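PDB 5T8V: putative uncharacterized protein from Chaetomium thermophilum, which is the C-terminal, HEAT-repeat part of the cohesin loader Scc2, which probably loads cohesin onto chromatin. Local coordinates for residues V314-A318 and S531-F535; L466-V470 and S598-L602. All coordinates share one frame; numbering follows the deposited sequence.

Contact 1 (V314-A318 and S531-F535)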
loop_
_atom_site.group_PDB
_atom_site.type_symbol
_atom_site.label_atom_id
_atom_site.label_comp_id
_atom_site.label_asym_id
_atom_site.label_seq_id
_atom_site.Cartn_x
_atom_site.Cartn_y
_atom_site.Cartn_z
ATOM N N VAL A 314 30.702 10.033 -20.468
ATOM C CA VAL A 314 30.877 10.373 -19.061
ATOM C C VAL A 314 32.216 9.867 -18.538
ATOM O O VAL A 314 32.804 10.482 -17.641
ATOM C CB VAL A 314 29.706 9.827 -18.226
ATOM C CG1 VAL A 314 29.946 10.071 -16.733
ATOM C CG2 VAL A 314 28.403 10.471 -18.665
ATOM N N GLN A 315 32.728 8.754 -19.074
ATOM C CA GLN A 315 33.978 8.193 -18.567
ATOM C C GLN A 315 35.213 8.721 -19.286
ATOM O O GLN A 315 36.331 8.474 -18.818
ATOM C CB GLN A 315 33.981 6.661 -18.658
ATOM C CG GLN A 315 32.614 6.025 -18.686
ATOM C CD GLN A 315 32.620 4.570 -18.274
ATOM O OE1 GLN A 315 31.720 4.111 -17.570
ATOM N NE2 GLN A 315 33.619 3.827 -18.732
ATOM N N THR A 316 35.053 9.434 -20.403
ATOM C CA THR A 316 36.204 10.065 -21.042
ATOM C C THR A 316 36.797 11.187 -20.200
ATOM O O THR A 316 37.862 11.703 -20.554
ATOM C CB THR A 316 35.826 10.625 -22.419
ATOM O OG1 THR A 316 34.700 11.506 -22.299
ATOM C CG2 THR A 316 35.504 9.501 -23.392
ATOM N N SER A 317 36.137 11.568 -19.102
ATOM C CA SER A 317 36.609 12.680 -18.281
ATOM C C SER A 317 38.086 12.538 -17.939
ATOM O O SER A 317 38.844 13.513 -18.004
ATOM C CB SER A 317 35.772 12.766 -17.007
ATOM O OG SER A 317 34.395 12.860 -17.325
ATOM N N ALA A 318 38.513 11.333 -17.569
ATOM C CA ALA A 318 39.918 11.076 -17.286
ATOM C C ALA A 318 40.762 10.958 -18.548
ATOM O O ALA A 318 41.976 10.746 -18.442
ATOM C CB ALA A 318 40.057 9.802 -16.451
ATOM N N SER A 531 39.037 3.751 -20.743
ATOM C CA SER A 531 38.336 4.879 -20.139
ATOM C C SER A 531 37.724 4.475 -18.804
ATOM O O SER A 531 37.830 5.204 -17.811
ATOM C CB SER A 531 37.259 5.401 -21.091
ATOM O OG SER A 531 36.169 4.497 -21.166
ATOM N N ALA A 532 37.074 3.309 -18.762
ATOM C CA ALA A 532 36.561 2.805 -17.493
ATOM C C ALA A 532 37.676 2.696 -16.463
ATOM O O ALA A 532 37.486 3.034 -15.286
ATOM C CB ALA A 532 35.886 1.449 -17.699
ATOM N N MET A 533 38.855 2.243 -16.893
ATOM C CA MET A 533 39.971 2.088 -15.966
ATOM C C MET A 533 40.425 3.434 -15.412
ATOM O O MET A 533 40.575 3.591 -14.197
ATOM C CB MET A 533 41.129 1.368 -16.656
ATOM C CG MET A 533 41.096 -0.133 -16.466
ATOM S SD MET A 533 42.609 -0.932 -17.007
ATOM C CE MET A 533 42.301 -1.082 -18.764
ATOM N N THR A 534 40.656 4.420 -16.281
ATOM C CA THR A 534 41.083 5.726 -15.785
ATOM C C THR A 534 40.035 6.328 -14.854
ATOM O O THR A 534 40.370 6.877 -13.794
ATOM C CB THR A 534 41.375 6.673 -16.950
ATOM O OG1 THR A 534 40.218 6.791 -17.787
ATOM C CG2 THR A 534 42.544 6.165 -17.775
ATOM N N PHE A 535 38.759 6.224 -15.231
ATOM C CA PHE A 535 37.674 6.700 -14.378
ATOM C C PHE A 535 37.760 6.082 -12.987
ATOM O O PHE A 535 37.763 6.790 -11.972
ATOM C CB PHE A 535 36.337 6.366 -15.044
ATOM C CG PHE A 535 35.144 7.018 -14.406
ATOM C CD1 PHE A 535 34.505 6.425 -13.333
ATOM C CD2 PHE A 535 34.638 8.206 -14.904
ATOM C CE1 PHE A 535 33.397 7.014 -12.758
ATOM C CE2 PHE A 535 33.533 8.798 -14.333
ATOM C CZ PHE A 535 32.911 8.202 -13.259
#
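Phe-535 lies against the backbone of Val-314 and Gln-315 in helix 305-315. With CG anti to the backbone N (chi1 -169°), its ring reaches over to Val-314 and Gln-315. Ring atom CD2 comes 3.7 Å from CA of Gln-315, and CE2 is 3.8 Å from the carbonyl O of Val-314. The ring meets both obliquely. Leu-426 of helix 423-440, Ala-375 of helix 357-391 and Pro-422 also touch it, and this is the tightly packed part of the contact. Beside it, the extended end of Gln-315 lays NE2 against Ala-532, 3.4 Å from CB of that residue. OE1 of Gln-315 accepts a hydrogen bond from the backbone N of Ala-423, which holds the amide in place. The other side is looser and partly exposed. There Ala-318, poorly ordered, sets CB 3.3 Å from OG1 of Thr-534. That hydroxyl turns back to its own helix and donates to O of Ser-531 (2.9 Å), tilted 27° from the carbonyl plane. The same oxygen also accepts from N of Phe-535. A valine in place of Thr-534 would probably leave O of Ser-531 with the backbone N of Phe-535 and without its hydroxyl donor. No hydrogen bond crosses between 314-318 and 531-535. Here the last part of helix 305-315 and the residues after it pack on the flank of helix 527-550, within an all-helical HEAT-repeat protein.

Contact 2 (L466-V470 and S598-L602)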
loop_
_atom_site.group_PDB
_atom_site.type_symbol
_atom_site.label_atom_id
_atom_site.label_comp_id
_atom_site.label_asym_id
_atom_site.label_seq_id
_atom_site.Cartn_x
_atom_site.Cartn_y
_atom_site.Cartn_z
ATOM N N LEU A 466 21.082 -5.327 -5.736
ATOM C CA LEU A 466 22.537 -5.317 -5.608
ATOM C C LEU A 466 22.971 -5.810 -4.234
ATOM O O LEU A 466 23.918 -6.597 -4.119
ATOM C CB LEU A 466 23.081 -3.914 -5.873
ATOM C CG LEU A 466 24.596 -3.752 -5.733
ATOM C CD1 LEU A 466 25.143 -2.880 -6.839
ATOM C CD2 LEU A 466 24.948 -3.154 -4.391
ATOM N N ARG A 467 22.288 -5.364 -3.179
ATOM C CA ARG A 467 22.652 -5.781 -1.829
ATOM C C ARG A 467 22.443 -7.280 -1.646
ATOM O O ARG A 467 23.305 -7.979 -1.094
ATOM C CB ARG A 467 21.841 -4.984 -0.808
ATOM C CG ARG A 467 22.288 -3.536 -0.692
ATOM C CD ARG A 467 21.176 -2.629 -0.201
ATOM N NE ARG A 467 20.545 -3.146 1.006
ATOM C CZ ARG A 467 21.108 -3.136 2.210
ATOM N NH1 ARG A 467 22.331 -2.644 2.373
ATOM N NH2 ARG A 467 20.448 -3.630 3.252
ATOM N N GLY A 468 21.305 -7.795 -2.114
ATOM C CA GLY A 468 21.086 -9.231 -2.058
ATOM C C GLY A 468 22.165 -10.000 -2.795
ATOM O O GLY A 468 22.679 -11.006 -2.295
ATOM N N HIS A 469 22.533 -9.530 -3.989
ATOM C CA HIS A 469 23.570 -10.203 -4.762
ATOM C C HIS A 469 24.904 -10.178 -4.027
ATOM O O HIS A 469 25.661 -11.153 -4.069
ATOM C CB HIS A 469 23.697 -9.556 -6.141
ATOM C CG HIS A 469 24.582 -10.310 -7.085
ATOM N ND1 HIS A 469 24.630 -11.687 -7.122
ATOM C CD2 HIS A 469 25.448 -9.879 -8.033
ATOM C CE1 HIS A 469 25.490 -12.071 -8.047
ATOM N NE2 HIS A 469 26.000 -10.994 -8.616
ATOM N N VAL A 470 25.208 -9.076 -3.338
ATOM C CA VAL A 470 26.451 -9.006 -2.572
ATOM C C VAL A 470 26.435 -10.031 -1.446
ATOM O O VAL A 470 27.423 -10.737 -1.214
ATOM C CB VAL A 470 26.678 -7.582 -2.036
ATOM C CG1 VAL A 470 27.798 -7.567 -0.987
ATOM C CG2 VAL A 470 27.023 -6.642 -3.179
ATOM N N SER A 598 30.973 -4.336 -6.544
ATOM C CA SER A 598 29.711 -4.199 -5.824
ATOM C C SER A 598 29.940 -3.662 -4.415
ATOM O O SER A 598 29.185 -2.805 -3.939
ATOM C CB SER A 598 28.988 -5.544 -5.778
ATOM O OG SER A 598 28.794 -6.063 -7.083
ATOM N N ILE A 599 30.976 -4.154 -3.734
ATOM C CA ILE A 599 31.332 -3.606 -2.428
ATOM C C ILE A 599 31.622 -2.117 -2.548
ATOM O O ILE A 599 31.173 -1.313 -1.723
ATOM C CB ILE A 599 32.528 -4.377 -1.839
ATOM C CG1 ILE A 599 32.103 -5.794 -1.452
ATOM C CG2 ILE A 599 33.089 -3.666 -0.615
ATOM C CD1 ILE A 599 33.254 -6.775 -1.369
ATOM N N ILE A 600 32.377 -1.723 -3.575
ATOM C CA ILE A 600 32.623 -0.301 -3.800
ATOM C C ILE A 600 31.305 0.448 -3.955
ATOM O O ILE A 600 31.133 1.552 -3.421
ATOM C CB ILE A 600 33.540 -0.109 -5.021
ATOM C CG1 ILE A 600 34.936 -0.659 -4.709
ATOM C CG2 ILE A 600 33.626 1.368 -5.409
ATOM C CD1 ILE A 600 35.849 -0.741 -5.900
ATOM N N LEU A 601 30.351 -0.139 -4.680
ATOM C CA LEU A 601 29.081 0.538 -4.918
ATOM C C LEU A 601 28.291 0.709 -3.628
ATOM O O LEU A 601 27.642 1.742 -3.429
ATOM C CB LEU A 601 28.260 -0.236 -5.951
ATOM C CG LEU A 601 28.724 -0.131 -7.406
ATOM C CD1 LEU A 601 27.920 -1.074 -8.273
ATOM C CD2 LEU A 601 28.604 1.299 -7.931
ATOM N N LEU A 602 28.321 -0.289 -2.742
ATOM C CA LEU A 602 27.579 -0.170 -1.492
ATOM C C LEU A 602 27.993 1.056 -0.694
ATOM O O LEU A 602 27.200 1.553 0.110
ATOM C CB LEU A 602 27.763 -1.422 -0.635
ATOM C CG LEU A 602 27.096 -2.702 -1.143
ATOM C CD1 LEU A 602 27.428 -3.859 -0.221
ATOM C CD2 LEU A 602 25.588 -2.534 -1.263
#
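Two helices of the HEAT-repeat protein, 446-474 and 590-602, pack here through aliphatic side chains. The short segments 466-470 and 598-602 run closer to antiparallel than parallel, at 133°, with their axes 10.3 Å apart. Leu-602 stands at the middle of the contact, and both of its methyls are used. CD2 lies 3.3 Å from CD2 of Leu-466, the two side chains lying alongside and pointing opposite ways. The same CD2 is 3.5 Å from CG of Arg-467, whose chain runs across it, roughly perpendicular. CD1 of Leu-602 turns to Val-470 and meets its CG1 tip to tip at 3.8 Å. Leu-466 sends its other branch to Leu-601, with CD1 to CD1 at 3.6 Å and the side chains nearly perpendicular. CG of Leu-466 is anti to the backbone N (chi1 178°), which points the forked end at both leucines. Val-470 also places CG2 3.4 Å from CB of Ser-598. The hydroxyl of Ser-598 is hydrogen-bonded to O of Lys-594 in its own helix, so this polar group is satisfied without a partner in 466-470. Leu-494 and Ala-490 of helix 481-494 touch Leu-602 and Val-470. With no hydrogen bond or salt bridge between the segments, the contact rests on methyl packing and the burial of apolar surface, and side-chain shape rather than polar pairing sets how the helices fit.

In the fold
Both contacts join helices far apart in the chain, yet they use different helices: 305-315 with 527-550 in contact 1, and 446-474 with 590-602 in contact 2. Their segments alternate along the sequence. Their centres are 21 Å apart, and their nearest atoms, about 9 Å apart, do not touch. Contact 2 is buried, lies nearer the centre of the chain and is almost wholly aliphatic. Contact 1 is partly buried and mixes an aromatic ring with an amide and hydroxyls, whose hydrogen bonds do not cross between the two segments. Helix 509-520 packs against both helix 527-550 and helix 590-602, so it borders one helix of each contact.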